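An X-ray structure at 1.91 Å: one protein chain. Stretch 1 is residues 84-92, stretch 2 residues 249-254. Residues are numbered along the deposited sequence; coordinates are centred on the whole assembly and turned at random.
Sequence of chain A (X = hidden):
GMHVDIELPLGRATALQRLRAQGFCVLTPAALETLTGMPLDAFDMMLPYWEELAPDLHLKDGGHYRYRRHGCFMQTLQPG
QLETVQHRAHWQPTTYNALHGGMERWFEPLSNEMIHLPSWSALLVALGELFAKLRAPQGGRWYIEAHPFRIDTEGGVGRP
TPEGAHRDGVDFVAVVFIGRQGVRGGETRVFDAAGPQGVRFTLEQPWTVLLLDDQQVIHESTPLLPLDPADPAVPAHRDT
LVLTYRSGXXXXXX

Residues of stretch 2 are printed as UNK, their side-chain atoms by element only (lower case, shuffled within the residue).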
# COMPACT_ATOMS: atom_id res chain seq x y z
N THR A 84 4.82 2.17 17.87
CA THR A 84 3.52 1.52 17.70
C THR A 84 2.47 2.40 18.39
O THR A 84 2.80 3.25 19.23
CB THR A 84 3.52 0.13 18.34
OG1 THR A 84 3.94 0.25 19.71
CG2 THR A 84 4.49 -0.82 17.61
N VAL A 85 1.22 2.17 18.05
CA VAL A 85 0.11 2.72 18.80
C VAL A 85 -0.86 1.57 18.99
O VAL A 85 -0.80 0.56 18.27
CB VAL A 85 -0.58 3.90 18.10
CG1 VAL A 85 0.47 4.90 17.57
CG2 VAL A 85 -1.53 3.45 16.97
N GLN A 86 -1.76 1.73 19.97
CA GLN A 86 -2.67 0.66 20.33
C GLN A 86 -3.52 0.24 19.15
O GLN A 86 -3.94 1.10 18.35
CB GLN A 86 -3.57 1.08 21.48
CG GLN A 86 -4.44 -0.05 21.99
CD GLN A 86 -4.92 0.19 23.41
OE1 GLN A 86 -4.47 -0.47 24.35
NE2 GLN A 86 -5.81 1.16 23.57
N HIS A 87 -3.78 -1.06 19.04
CA HIS A 87 -4.61 -1.61 17.94
C HIS A 87 -5.93 -0.85 17.83
O HIS A 87 -6.52 -0.46 18.83
CB HIS A 87 -4.86 -3.09 18.13
CG HIS A 87 -5.37 -3.77 16.89
ND1 HIS A 87 -4.65 -3.79 15.70
CD2 HIS A 87 -6.53 -4.43 16.64
CE1 HIS A 87 -5.35 -4.44 14.79
NE2 HIS A 87 -6.48 -4.85 15.33
N ARG A 88 -6.36 -0.57 16.62
CA ARG A 88 -7.52 0.28 16.42
C ARG A 88 -8.24 -0.09 15.15
O ARG A 88 -7.69 -0.79 14.30
CB ARG A 88 -7.12 1.77 16.41
CG ARG A 88 -6.14 2.16 15.31
CD ARG A 88 -5.88 3.65 15.25
NE ARG A 88 -7.03 4.42 14.76
CZ ARG A 88 -7.46 4.47 13.49
NH1 ARG A 88 -6.85 3.77 12.52
NH2 ARG A 88 -8.52 5.24 13.17
N ALA A 89 -9.46 0.40 15.01
CA ALA A 89 -10.28 0.10 13.87
C ALA A 89 -9.91 0.96 12.66
O ALA A 89 -9.35 2.05 12.79
CB ALA A 89 -11.74 0.31 14.22
N HIS A 90 -10.27 0.45 11.49
CA HIS A 90 -10.03 1.14 10.26
C HIS A 90 -11.37 1.74 9.83
O HIS A 90 -12.35 1.01 9.77
CB HIS A 90 -9.45 0.18 9.21
CG HIS A 90 -9.30 0.83 7.87
ND1 HIS A 90 -8.38 1.83 7.63
CD2 HIS A 90 -10.00 0.68 6.73
CE1 HIS A 90 -8.51 2.25 6.39
NE2 HIS A 90 -9.48 1.57 5.82
N TRP A 91 -11.42 3.05 9.54
CA TRP A 91 -12.64 3.74 9.16
C TRP A 91 -12.89 3.68 7.65
O TRP A 91 -11.99 3.92 6.87
CB TRP A 91 -12.59 5.23 9.62
CG TRP A 91 -13.95 5.94 9.72
CD1 TRP A 91 -15.13 5.37 10.07
CD2 TRP A 91 -14.24 7.34 9.47
NE1 TRP A 91 -16.13 6.30 10.04
CE2 TRP A 91 -15.62 7.52 9.67
CE3 TRP A 91 -13.47 8.44 9.05
CZ2 TRP A 91 -16.26 8.79 9.52
CZ3 TRP A 91 -14.09 9.70 8.91
CH2 TRP A 91 -15.48 9.85 9.15
N GLN A 92 -14.12 3.41 7.26
CA GLN A 92 -14.52 3.28 5.85
C GLN A 92 -15.87 4.03 5.64
O GLN A 92 -16.92 3.40 5.36
CB GLN A 92 -14.69 1.79 5.47
CG GLN A 92 -13.39 1.06 5.14
CD GLN A 92 -13.49 -0.48 5.22
OE1 GLN A 92 -12.49 -1.15 5.53
NE2 GLN A 92 -14.67 -1.03 4.99
N UNK A 249 -4.13 13.22 12.22
CA UNK A 249 -4.47 12.01 12.97
C UNK A 249 -4.81 10.90 11.99
O UNK A 249 -4.81 11.10 10.77
N UNK A 250 -5.14 9.75 12.54
CA UNK A 250 -5.73 8.68 11.71
C UNK A 250 -7.10 9.12 11.20
O UNK A 250 -7.79 9.87 11.89
c UNK A 250 -2.19 5.86 13.86
c UNK A 250 -4.25 6.99 14.32
c UNK A 250 -4.61 6.87 13.00
c UNK A 250 -2.54 5.74 12.55
c UNK A 250 -3.06 6.47 14.75
c UNK A 250 -3.74 6.25 12.11
c UNK A 250 -5.88 7.41 12.52
N UNK A 251 -7.49 8.66 10.01
CA UNK A 251 -8.86 8.82 9.55
C UNK A 251 -9.73 8.18 10.62
O UNK A 251 -9.50 7.03 11.03
n UNK A 251 -10.24 10.73 5.70
c UNK A 251 -10.26 9.90 6.76
c UNK A 251 -9.12 8.11 8.19
c UNK A 251 -9.06 8.99 6.94
o UNK A 251 -11.19 9.87 7.56
N UNK A 252 -10.71 8.93 11.12
CA UNK A 252 -11.59 8.42 12.14
C UNK A 252 -12.81 9.34 12.30
O UNK A 252 -12.73 10.56 12.06
c UNK A 252 -10.85 8.26 13.50
N UNK A 253 -13.95 8.76 12.68
CA UNK A 253 -15.12 9.58 13.02
C UNK A 253 -14.79 10.50 14.19
O UNK A 253 -13.96 10.14 15.04
c UNK A 253 -15.38 7.41 13.94
c UNK A 253 -16.18 8.56 13.43
c UNK A 253 -14.12 7.36 13.11
N UNK A 254 -15.39 11.68 14.17
CA UNK A 254 -15.24 12.69 15.22
C UNK A 254 -15.90 12.19 16.50
O UNK A 254 -17.01 11.63 16.49
OXT UNK A 254 -15.30 12.31 17.57
c UNK A 254 -15.86 14.04 14.78
O HOH W 1 -8.90 4.93 9.42

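Position 249 has backbone atoms alone, with no side-chain atom on its CA, and it touches nothing on stretch 1. It is glycine, Gly249, and its phi/psi of 179/-179 describes a fully extended backbone.

Position 250 carries seven carbons: one attached to CA, then a closed ring of six, with no heteroatom. The ring lies flat against the guanidinium of Arg88. A six-carbon ring without a hydroxyl oxygen is phenylalanine, so this is Phe250. Its CA-to-CB bond points toward stretch 1. The stacked guanidinium and ring have centres 4.5 Å apart and planes at 12°, while Arg88 CD sits 4.1 Å from the centroid of the Phe250 ring, 21° off the ring normal. Val85 CG2 adds an apolar contact 4.0 Å from Phe250 CZ, and Phe250 CB lies over a guanidinium face, 3.5 Å from Arg88 CZ.

Position 251 shows three carbons in a chain, the third bearing one oxygen and one nitrogen, and this end reaches the edge of the Trp91 ring. The terminal amide, one methylene further out than in asparagine, identifies Gln251. Its CA-to-CB bond points sideways, but the end of the chain comes nearer: OE1 of Gln251 stands 3.1 Å from Trp91 CE3, near the indole plane. The backbone also takes part. Arg88 NH2 donates a hydrogen bond to Gln251 O at 3.0 Å, weak because its N-H...O angle is 129°. The same carbonyl accepts from water 1 (Gln251 O to water O, 2.7 Å), which in turn accepts from Trp91 N (3.1 Å to the water O).

Position 252 has a single side-chain carbon, 3.8 Å from Arg88 NH2 and near the guanidinium plane. It is therefore alanine, Ala252, and its CB makes this contact although it points away overall. Ala252 C is over the indole face, 3.4 Å from Trp91 CE3.

Position 253 has three carbons that close a ring onto the backbone N, and this ring sits over the five-membered ring of Trp91. The closure defines proline. Pro253 CD lies 3.5 Å from the centroid of the Trp91 five-membered ring and only 5° off its normal, a nearly perpendicular CH-pi approach.

Position 254 has one side-chain carbon and a terminal OXT, and it makes no contact with stretch 1; it is Ala254, the C-terminal residue.

The contact, burying 396 Å² in total, rests on two flat groups of stretch 1. Arg88 combines stacking on Phe250 with its weak bond to Gln251 O, while Trp91 offers a face to Pro253 and an edge to Gln251. Water 1 links the two backbones, so polar bridging accompanies the packing of rings.

Stretch 2 (249-254) GFQAPA
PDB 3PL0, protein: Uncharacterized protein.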